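Local coordinates for nitrate transport protein nrtA (Synechocystis sp., PDB 2G29) that binds nitrate in the periplasm as the substrate-binding component of the NrtABCD ABC transporter, which probably also carries nitrite, at residues Asp78-Gly83 / Tyr100-Gly105. Sequence-based numbering, arbitrary orientation.
Sequences DNLVLG and YLITMG
Ile102 reaches across from the helix of residues 97-104 with both of its branches, and Leu80 and Val81 on the helix of residues 73-82 each meet one of them. The longer branch ends on Leu80, where Ile102 CD1 lies 4.1 Å from Leu80 CD1, the two side chains crossing at about a right angle. The shorter branch, Ile102 CG2, looks at Val81 CG2 from 4.4 Å, a looser touch. Isoleucine suits this place because its beta-branching sets an ethyl arm (CG1-CD1) and a methyl (CG2) apart at CB: CG1 is anti to the carbonyl carbon (chi1 -66°), while CG2 is anti to the backbone N. In the periplasmic binding protein fold, both helices pack beside a mixed sheet whose central strand, 91-95, runs between them in sequence. Met115, at the start of edge strand 115-120, touches both Leu80 and Ile102, extending the apolar contact onto the sheet. Leucine suits buried position 80, being wholly apolar and branching at CG to carry CD1 to the isoleucine tip; compact valine fits the partly exposed flank. Just past each helix end comes a glycine, Gly83 and Gly105, whose positive phi favours a residue without a side chain; at Gly105 a CB would also crowd the preceding carbonyl O. The side chain of Leu80 is about 7 Å from that of Trp73, a nitrate-binding residue on the same helix.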
loop_
_atom_site.group_PDB
_atom_site.type_symbol
_atom_site.label_atom_id
_atom_site.label_comp_id
_atom_site.label_asym_id
_atom_site.label_seq_id
_atom_site.Cartn_x
_atom_site.Cartn_y
_atom_site.Cartn_z
ATOM N N ASP A 78 16.428 2.405 -0.590
ATOM C CA ASP A 78 17.859 2.613 -0.304
ATOM C C ASP A 78 18.240 2.132 1.097
ATOM O O ASP A 78 19.269 1.456 1.283
ATOM C CB ASP A 78 18.259 4.087 -0.410
ATOM C CG ASP A 78 18.146 4.638 -1.833
ATOM O OD1 ASP A 78 18.183 3.859 -2.820
ATOM O OD2 ASP A 78 18.062 5.870 -1.998
ATOM N N ASN A 79 17.428 2.477 2.081
ATOM C CA ASN A 79 17.731 2.083 3.448
ATOM C C ASN A 79 17.581 0.589 3.693
ATOM O O ASN A 79 18.289 0.031 4.523
ATOM C CB ASN A 79 16.888 2.927 4.421
ATOM C CG ASN A 79 17.417 4.345 4.538
ATOM O OD1 ASN A 79 18.633 4.532 4.557
ATOM N ND2 ASN A 79 16.524 5.352 4.611
ATOM N N LEU A 80 16.680 -0.070 2.973
ATOM C CA LEU A 80 16.539 -1.519 3.108
ATOM C C LEU A 80 17.739 -2.218 2.449
ATOM O O LEU A 80 18.210 -3.227 2.954
ATOM C CB LEU A 80 15.228 -1.997 2.467
ATOM C CG LEU A 80 13.981 -1.719 3.319
ATOM C CD1 LEU A 80 12.762 -1.875 2.436
ATOM C CD2 LEU A 80 13.884 -2.689 4.485
ATOM N N VAL A 81 18.215 -1.698 1.319
ATOM C CA VAL A 81 19.387 -2.293 0.663
ATOM C C VAL A 81 20.609 -2.137 1.603
ATOM O O VAL A 81 21.428 -3.053 1.751
ATOM C CB VAL A 81 19.634 -1.650 -0.729
ATOM C CG1 VAL A 81 20.979 -2.082 -1.271
ATOM C CG2 VAL A 81 18.546 -2.093 -1.699
ATOM N N LEU A 82 20.687 -1.001 2.291
ATOM C CA LEU A 82 21.770 -0.819 3.240
ATOM C C LEU A 82 21.719 -1.767 4.455
ATOM O O LEU A 82 22.762 -2.363 4.836
ATOM C CB LEU A 82 21.776 0.602 3.781
ATOM C CG LEU A 82 22.408 1.706 2.970
ATOM C CD1 LEU A 82 22.237 2.973 3.808
ATOM C CD2 LEU A 82 23.887 1.424 2.650
ATOM N N GLY A 83 20.549 -1.866 5.099
ATOM C CA GLY A 83 20.395 -2.689 6.282
ATOM C C GLY A 83 20.813 -1.858 7.479
ATOM O O GLY A 83 21.548 -0.873 7.329
ATOM N N TYR A 100 9.400 -7.833 -3.352
ATOM C CA TYR A 100 9.685 -8.693 -4.485
ATOM C C TYR A 100 10.708 -8.037 -5.422
ATOM O O TYR A 100 11.678 -8.668 -5.827
ATOM C CB TYR A 100 8.393 -8.983 -5.258
ATOM C CG TYR A 100 7.535 -9.968 -4.513
ATOM C CD1 TYR A 100 6.475 -9.550 -3.693
ATOM C CD2 TYR A 100 7.846 -11.327 -4.558
ATOM C CE1 TYR A 100 5.761 -10.464 -2.946
ATOM C CE2 TYR A 100 7.147 -12.255 -3.808
ATOM C CZ TYR A 100 6.110 -11.817 -3.006
ATOM O OH TYR A 100 5.449 -12.750 -2.256
ATOM N N LEU A 101 10.488 -6.774 -5.766
ATOM C CA LEU A 101 11.410 -6.092 -6.679
ATOM C C LEU A 101 12.808 -5.936 -6.062
ATOM O O LEU A 101 13.815 -5.944 -6.752
ATOM C CB LEU A 101 10.826 -4.745 -7.066
ATOM C CG LEU A 101 9.448 -4.823 -7.763
ATOM C CD1 LEU A 101 8.821 -3.454 -7.771
ATOM C CD2 LEU A 101 9.570 -5.348 -9.200
ATOM N N ILE A 102 12.866 -5.784 -4.748
ATOM C CA ILE A 102 14.146 -5.651 -4.062
ATOM C C ILE A 102 14.839 -7.028 -3.942
ATOM O O ILE A 102 16.058 -7.145 -4.129
ATOM C CB ILE A 102 13.958 -5.009 -2.665
ATOM C CG1 ILE A 102 13.481 -3.566 -2.846
ATOM C CG2 ILE A 102 15.273 -5.062 -1.891
ATOM C CD1 ILE A 102 13.007 -2.902 -1.518
ATOM N N THR A 103 14.088 -8.073 -3.620
ATOM C CA THR A 103 14.665 -9.425 -3.515
ATOM C C THR A 103 15.184 -9.851 -4.891
ATOM O O THR A 103 16.298 -10.380 -5.022
ATOM C CB THR A 103 13.599 -10.448 -3.099
ATOM O OG1 THR A 103 13.175 -10.184 -1.743
ATOM C CG2 THR A 103 14.127 -11.840 -3.211
ATOM N N MET A 104 14.370 -9.623 -5.920
ATOM C CA MET A 104 14.778 -10.047 -7.279
ATOM C C MET A 104 15.921 -9.189 -7.766
ATOM O O MET A 104 16.856 -9.723 -8.398
ATOM C CB MET A 104 13.593 -9.953 -8.237
ATOM C CG MET A 104 12.511 -10.917 -7.847
ATOM S SD MET A 104 10.946 -10.803 -8.823
ATOM C CE MET A 104 11.486 -11.720 -10.282
ATOM N N GLY A 105 15.837 -7.881 -7.492
ATOM C CA GLY A 105 16.924 -6.982 -7.832
ATOM C C GLY A 105 16.607 -5.895 -8.840
ATOM O O GLY A 105 17.420 -4.990 -9.036
#